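Local coordinates for protein putative serine phosphatase (Pseudomonas aeruginosa, PDB 6K4E) that probably removes phosphate from phosphoserine or phosphothreonine of a partner protein as a magnesium-dependent PP2C-type phosphatase, in a pathway that controls biofilm formation, at residues V91-Y99 / R290-F298; Y106-A114 / F233-L241. All coordinates share one frame; numbering follows the deposited sequence.

Interaction 1: V91-Y99 / R290-F298. With MG (magnesium ion), chain F.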
# COMPACT_ATOMS: atom_id res chain seq x y z
N VAL B 91 13.69 -3.06 8.59
CA VAL B 91 14.14 -2.90 7.20
C VAL B 91 13.17 -1.99 6.43
O VAL B 91 13.57 -1.20 5.57
CB VAL B 91 14.33 -4.28 6.54
CG1 VAL B 91 15.07 -4.17 5.22
CG2 VAL B 91 15.08 -5.21 7.50
N VAL B 92 11.88 -2.08 6.79
CA VAL B 92 10.79 -1.27 6.24
C VAL B 92 10.14 -0.54 7.42
O VAL B 92 10.08 -1.07 8.53
CB VAL B 92 9.78 -2.11 5.40
CG1 VAL B 92 10.43 -2.64 4.13
CG2 VAL B 92 9.16 -3.26 6.22
N GLY B 93 9.68 0.68 7.19
CA GLY B 93 9.09 1.47 8.26
C GLY B 93 7.78 2.12 7.88
O GLY B 93 7.27 1.86 6.80
N GLY B 94 7.26 2.96 8.78
CA GLY B 94 5.99 3.66 8.59
C GLY B 94 6.17 5.10 8.15
O GLY B 94 5.20 5.85 8.00
N ASP B 95 7.42 5.47 7.90
CA ASP B 95 7.75 6.83 7.51
C ASP B 95 8.07 6.89 6.05
O ASP B 95 8.80 6.02 5.53
CB ASP B 95 9.03 7.28 8.24
CG ASP B 95 8.92 7.94 9.60
OD1 ASP B 95 7.92 7.71 10.31
OD2 ASP B 95 9.91 8.58 10.02
N PHE B 96 7.65 7.97 5.40
CA PHE B 96 8.02 8.23 4.01
C PHE B 96 7.96 9.73 3.74
O PHE B 96 7.76 10.52 4.65
CB PHE B 96 7.24 7.37 2.97
CG PHE B 96 5.81 7.78 2.68
CD1 PHE B 96 4.80 7.56 3.61
CD2 PHE B 96 5.48 8.39 1.47
CE1 PHE B 96 3.48 7.92 3.32
CE2 PHE B 96 4.16 8.80 1.21
CZ PHE B 96 3.17 8.55 2.12
N TYR B 97 8.25 10.12 2.52
CA TYR B 97 8.28 11.53 2.15
C TYR B 97 7.83 11.67 0.72
O TYR B 97 7.87 10.71 -0.07
CB TYR B 97 9.68 12.12 2.35
CG TYR B 97 10.81 11.29 1.81
CD1 TYR B 97 11.32 10.22 2.54
CD2 TYR B 97 11.45 11.63 0.62
CE1 TYR B 97 12.41 9.47 2.07
CE2 TYR B 97 12.54 10.89 0.14
CZ TYR B 97 13.00 9.81 0.87
OH TYR B 97 14.08 9.08 0.47
N VAL B 98 7.33 12.86 0.42
CA VAL B 98 6.78 13.16 -0.90
C VAL B 98 7.49 14.37 -1.46
O VAL B 98 8.10 15.15 -0.72
CB VAL B 98 5.23 13.35 -0.83
CG1 VAL B 98 4.52 12.04 -0.50
CG2 VAL B 98 4.82 14.44 0.17
N TYR B 99 7.39 14.56 -2.75
CA TYR B 99 7.96 15.69 -3.46
C TYR B 99 7.28 15.73 -4.81
O TYR B 99 7.09 14.69 -5.43
CB TYR B 99 9.47 15.51 -3.67
CG TYR B 99 10.06 16.61 -4.52
CD1 TYR B 99 10.15 17.92 -4.03
CD2 TYR B 99 10.55 16.35 -5.78
CE1 TYR B 99 10.70 18.93 -4.80
CE2 TYR B 99 11.11 17.36 -6.56
CZ TYR B 99 11.18 18.66 -6.07
OH TYR B 99 11.70 19.68 -6.80
N ARG B 290 14.82 3.70 18.40
CA ARG B 290 13.50 3.68 19.03
C ARG B 290 12.34 3.70 18.03
O ARG B 290 11.31 3.09 18.27
CB ARG B 290 13.43 4.87 20.02
CG ARG B 290 12.34 4.78 21.03
CD ARG B 290 12.70 5.45 22.32
NE ARG B 290 11.92 4.83 23.37
CZ ARG B 290 12.08 5.03 24.67
NH1 ARG B 290 13.01 5.87 25.11
NH2 ARG B 290 11.32 4.40 25.55
N ASP B 291 12.51 4.43 16.90
CA ASP B 291 11.47 4.63 15.89
C ASP B 291 12.10 4.92 14.52
O ASP B 291 13.32 5.08 14.41
CB ASP B 291 10.55 5.80 16.33
CG ASP B 291 9.26 5.96 15.55
OD1 ASP B 291 8.89 5.00 14.82
OD2 ASP B 291 8.61 7.01 15.67
N ASP B 292 11.27 4.91 13.47
CA ASP B 292 11.69 5.26 12.12
C ASP B 292 12.12 6.73 12.14
O ASP B 292 11.46 7.56 12.78
CB ASP B 292 10.51 5.08 11.15
CG ASP B 292 10.01 3.68 11.07
OD1 ASP B 292 10.83 2.78 10.97
OD2 ASP B 292 8.78 3.49 11.09
N ILE B 293 13.23 7.03 11.49
CA ILE B 293 13.76 8.39 11.42
C ILE B 293 13.62 8.93 9.98
O ILE B 293 13.86 8.21 9.02
CB ILE B 293 15.23 8.44 11.97
CG1 ILE B 293 15.26 8.11 13.48
CG2 ILE B 293 15.92 9.79 11.68
CD1 ILE B 293 16.58 7.65 14.06
N THR B 294 13.18 10.20 9.86
CA THR B 294 13.08 10.93 8.60
C THR B 294 13.29 12.38 8.87
O THR B 294 12.66 12.93 9.77
CB THR B 294 11.73 10.76 7.86
OG1 THR B 294 11.37 9.40 7.89
CG2 THR B 294 11.83 11.23 6.36
N ILE B 295 14.19 12.99 8.10
CA ILE B 295 14.41 14.42 8.07
C ILE B 295 14.53 14.81 6.60
O ILE B 295 15.44 14.37 5.93
CB ILE B 295 15.61 14.96 8.92
CG1 ILE B 295 15.50 14.57 10.39
CG2 ILE B 295 15.75 16.50 8.74
CD1 ILE B 295 16.61 15.25 11.27
N LEU B 296 13.60 15.64 6.13
CA LEU B 296 13.64 16.17 4.78
C LEU B 296 13.87 17.66 4.90
O LEU B 296 13.11 18.38 5.55
CB LEU B 296 12.36 15.83 3.99
CG LEU B 296 12.32 16.19 2.50
CD1 LEU B 296 13.64 15.90 1.79
CD2 LEU B 296 11.15 15.52 1.82
N SER B 297 15.01 18.11 4.36
CA SER B 297 15.40 19.50 4.44
C SER B 297 15.48 20.06 3.07
O SER B 297 15.79 19.34 2.14
CB SER B 297 16.72 19.65 5.19
OG SER B 297 17.15 21.00 5.27
N PHE B 298 15.18 21.36 2.96
CA PHE B 298 15.16 22.15 1.73
C PHE B 298 15.50 23.60 2.03
O PHE B 298 15.26 24.07 3.13
CB PHE B 298 13.81 22.02 1.01
CG PHE B 298 12.58 22.44 1.79
CD1 PHE B 298 12.00 21.58 2.72
CD2 PHE B 298 11.97 23.66 1.56
CE1 PHE B 298 10.84 21.96 3.43
CE2 PHE B 298 10.82 24.03 2.26
CZ PHE B 298 10.25 23.18 3.18
MG MG F . 7.28 7.83 14.52
O HOH W 1 10.55 0.14 11.09
O HOH W 2 8.83 8.21 12.89
O HOH W 3 6.84 5.24 11.44
O HOH W 4 6.65 5.87 14.04
O HOH W 5 5.67 7.67 15.81
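D95 and T294 meet through one short hydrogen bond: T294 OG1 donates to D95 OD2 at 2.7 Å, arriving on the anti side of the carboxylate and 16° out of its plane. With OG1 anti to the carbonyl carbon (chi1 -44°), T294 turns its hydroxyl to D95 and leaves CG2 for the Y97 ring. T237 OG1 also bonds D95 OD2, so two hydroxyls grip this oxygen. Water 2 donates to D95 OD1 and D292 O, water 3 to D95 OD1 and D292 OD2. The D95 and D292 side chains lie alongside one another, pointing opposite ways, their carboxylate planes 62° apart. G94 N reaches D292 OD2 at 2.8 Å, nearly straight but from above the carboxylate plane; R89 N holds D292 OD1. Strands 95-99 and 293-298 belong to the two facing sheets of the PP2C beta sandwich, running nearly parallel with axes 7.3 Å apart. Farther along the strands, away from the metal, contact becomes apolar: Y97 CB lies 3.7 Å from L296 CD2, and T294 CG2 approaches Y97 CD1 obliquely at 4.0 Å. The Y97 hydroxyl bonds D71. At the metal end, D291 OD2 binds magnesium at 1.9 Å, whose ligand water 2 ties it back to D95.

Interaction 2: Y106-A114 / F233-L241; sequences YLIGVVDCA and FYLSTDGFL. With MG (magnesium ion), chain F; MG (magnesium ion), chain G; MG (magnesium ion), chain H.
L235, V110 and T237 have the most surface buried here, and they form a row between strand 106-113 and strand 233-236, whose axes come within 6.9 Å and run roughly parallel. L235 spans the gap with its CB against both methyls of V110, CG1 and CG2 each 4.0 Å from it, the two side chains crossing obliquely. CG anti to the carbonyl carbon and CD1 anti to CA (chi2 170°) extend the L235 chain along the facing strand, so that L235 CD1 reaches G109 CA at 3.8 Å and also touches I108 O. V110 CG1 rests on L235 O. No hydrogen bond joins the two segments directly, as expected where strands of different sheets pack face to face in the PP2C sandwich.

T237 marks the change from apolar to polar contact. Its CG2 packs on D112 CB at 3.8 Å, while OG1 turns to D95. Beyond it D112, its CG anti to the backbone N (chi1 180°), splits its carboxylate between two metals: OD2 binds one magnesium at 2.1 Å and OD1 a second at 2.2 Å, the latter also held by C113 O and G115. D238 OD1 shares the first ion, with carboxylate planes 79° apart, and D238 OD2 binds a third magnesium. Water 6 links D112 OD2 to D238 N. D112 OD2 and D238 OD1, 3.0 Å apart, are adjacent ligands of one magnesium; the ion, not a direct bond, joins the segments at this end, so its geometry probably depends on bound metal.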
# COMPACT_ATOMS: atom_id res chain seq x y z
N TYR B 106 7.46 24.06 -5.58
CA TYR B 106 7.37 22.62 -5.35
C TYR B 106 6.63 22.27 -4.10
O TYR B 106 6.59 23.05 -3.13
CB TYR B 106 8.76 21.95 -5.35
CG TYR B 106 9.76 22.57 -4.40
CD1 TYR B 106 9.91 22.08 -3.11
CD2 TYR B 106 10.59 23.61 -4.81
CE1 TYR B 106 10.85 22.65 -2.23
CE2 TYR B 106 11.50 24.20 -3.93
CZ TYR B 106 11.64 23.70 -2.65
OH TYR B 106 12.55 24.28 -1.79
N LEU B 107 6.12 21.03 -4.11
CA LEU B 107 5.44 20.45 -2.96
C LEU B 107 6.41 19.49 -2.34
O LEU B 107 6.99 18.68 -3.04
CB LEU B 107 4.16 19.73 -3.37
CG LEU B 107 3.40 19.01 -2.24
CD1 LEU B 107 2.67 20.02 -1.30
CD2 LEU B 107 2.44 18.05 -2.81
N ILE B 108 6.60 19.57 -1.03
CA ILE B 108 7.52 18.70 -0.30
C ILE B 108 6.90 18.33 1.06
O ILE B 108 6.28 19.17 1.71
CB ILE B 108 8.89 19.38 -0.24
CG1 ILE B 108 10.00 18.40 0.20
CG2 ILE B 108 8.87 20.67 0.60
CD1 ILE B 108 11.55 18.92 -0.08
N GLY B 109 7.05 17.09 1.48
CA GLY B 109 6.47 16.67 2.75
C GLY B 109 7.00 15.38 3.34
O GLY B 109 7.75 14.66 2.69
N VAL B 110 6.64 15.11 4.60
CA VAL B 110 7.02 13.90 5.34
C VAL B 110 5.75 13.33 5.95
O VAL B 110 4.81 14.08 6.24
CB VAL B 110 8.10 14.11 6.45
CG1 VAL B 110 9.45 14.49 5.86
CG2 VAL B 110 7.63 15.11 7.53
N VAL B 111 5.71 12.01 6.13
CA VAL B 111 4.53 11.33 6.66
C VAL B 111 5.01 10.26 7.62
O VAL B 111 5.97 9.57 7.31
CB VAL B 111 3.61 10.70 5.54
CG1 VAL B 111 2.37 10.07 6.14
CG2 VAL B 111 3.20 11.72 4.47
N ASP B 112 4.33 10.12 8.76
CA ASP B 112 4.63 9.06 9.74
C ASP B 112 3.31 8.36 9.92
O ASP B 112 2.39 8.94 10.51
CB ASP B 112 5.14 9.66 11.08
CG ASP B 112 5.47 8.63 12.17
OD1 ASP B 112 5.20 7.43 11.96
OD2 ASP B 112 6.08 9.03 13.21
N CYS B 113 3.16 7.16 9.30
CA CYS B 113 1.97 6.32 9.37
C CYS B 113 1.97 5.55 10.68
O CYS B 113 3.04 5.23 11.17
CB CYS B 113 1.91 5.35 8.19
SG CYS B 113 1.84 6.14 6.58
N ALA B 114 0.79 5.16 11.17
CA ALA B 114 0.65 4.36 12.40
C ALA B 114 1.54 3.13 12.33
O ALA B 114 1.56 2.43 11.32
CB ALA B 114 -0.79 3.96 12.60
N PHE B 233 14.89 24.99 5.73
CA PHE B 233 13.65 24.45 6.27
C PHE B 233 13.84 22.99 6.55
O PHE B 233 14.70 22.36 5.93
CB PHE B 233 12.47 24.67 5.29
CG PHE B 233 12.17 26.13 5.04
CD1 PHE B 233 12.83 26.84 4.04
CD2 PHE B 233 11.28 26.83 5.86
CE1 PHE B 233 12.59 28.20 3.85
CE2 PHE B 233 11.05 28.20 5.67
CZ PHE B 233 11.70 28.86 4.65
N TYR B 234 13.13 22.47 7.58
CA TYR B 234 13.32 21.11 8.03
C TYR B 234 12.01 20.50 8.39
O TYR B 234 11.26 21.05 9.19
CB TYR B 234 14.21 21.05 9.29
CG TYR B 234 15.54 21.74 9.13
CD1 TYR B 234 15.67 23.10 9.39
CD2 TYR B 234 16.68 21.02 8.73
CE1 TYR B 234 16.91 23.74 9.25
CE2 TYR B 234 17.90 21.66 8.55
CZ TYR B 234 18.01 23.01 8.84
OH TYR B 234 19.20 23.63 8.68
N LEU B 235 11.75 19.34 7.80
CA LEU B 235 10.54 18.57 8.03
C LEU B 235 11.01 17.26 8.62
O LEU B 235 11.60 16.47 7.90
CB LEU B 235 9.79 18.34 6.71
CG LEU B 235 8.92 19.50 6.23
CD1 LEU B 235 8.41 19.26 4.81
CD2 LEU B 235 7.72 19.73 7.17
N SER B 236 10.76 17.03 9.90
CA SER B 236 11.18 15.80 10.53
C SER B 236 9.99 15.11 11.19
O SER B 236 9.15 15.77 11.76
CB SER B 236 12.25 16.08 11.59
OG SER B 236 12.49 14.94 12.40
N THR B 237 9.98 13.77 11.18
CA THR B 237 8.98 12.99 11.93
C THR B 237 9.46 12.96 13.38
O THR B 237 10.57 13.43 13.67
CB THR B 237 8.81 11.58 11.35
OG1 THR B 237 10.08 10.91 11.35
CG2 THR B 237 8.24 11.59 9.91
N ASP B 238 8.65 12.41 14.32
CA ASP B 238 9.06 12.37 15.71
C ASP B 238 10.29 11.47 16.03
O ASP B 238 10.87 11.61 17.09
CB ASP B 238 7.85 11.98 16.61
CG ASP B 238 7.27 10.62 16.32
OD1 ASP B 238 7.88 9.86 15.52
OD2 ASP B 238 6.20 10.30 16.89
N GLY B 239 10.60 10.51 15.16
CA GLY B 239 11.65 9.52 15.40
C GLY B 239 13.00 10.03 15.87
O GLY B 239 13.57 9.48 16.81
N PHE B 240 13.56 11.03 15.18
CA PHE B 240 14.85 11.64 15.50
C PHE B 240 14.76 12.34 16.88
O PHE B 240 15.69 12.23 17.69
CB PHE B 240 15.25 12.67 14.40
CG PHE B 240 16.69 13.14 14.45
CD1 PHE B 240 17.10 14.10 15.38
CD2 PHE B 240 17.64 12.64 13.56
CE1 PHE B 240 18.43 14.53 15.42
CE2 PHE B 240 18.97 13.08 13.60
CZ PHE B 240 19.36 14.02 14.52
N LEU B 241 13.64 13.06 17.13
CA LEU B 241 13.46 13.84 18.38
C LEU B 241 13.14 12.92 19.53
O LEU B 241 13.35 13.29 20.68
CB LEU B 241 12.35 14.93 18.23
CG LEU B 241 12.71 16.17 17.38
CD1 LEU B 241 12.53 15.92 15.87
CD2 LEU B 241 11.84 17.33 17.75
MG MG F . 7.28 7.83 14.52
MG MG G . 5.00 5.29 12.59
MG MG H . 4.52 11.48 17.81
O HOH W 6 6.05 11.89 13.32
O HOH W 5 5.67 7.67 15.81
O HOH W 2 8.83 8.21 12.89
O HOH W 4 6.65 5.87 14.04
O HOH W 3 6.84 5.24 11.44
O HOH W 7 3.81 6.28 13.93

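The two contacts lie side by side in the core, their centres 6 Å apart, and both join the same pair of sheets. Strands 95-101 and 105-113 are antiparallel neighbours in one sheet, 293-300 and 231-236 in the other. Along the chain the order is 91-99, 106-114, 233-241, 290-298, which nests interaction 2 inside the loop closed by interaction 1. Backbone bonds such as that of G94 with C113 connect them within the sheets. Both end at one magnesium, to which interaction 2 gives D112 and D238 and interaction 1 gives D291. Residues from distant parts of the sequence thus assemble the metal centre at one end of the sandwich, consistent with a PP2C active site.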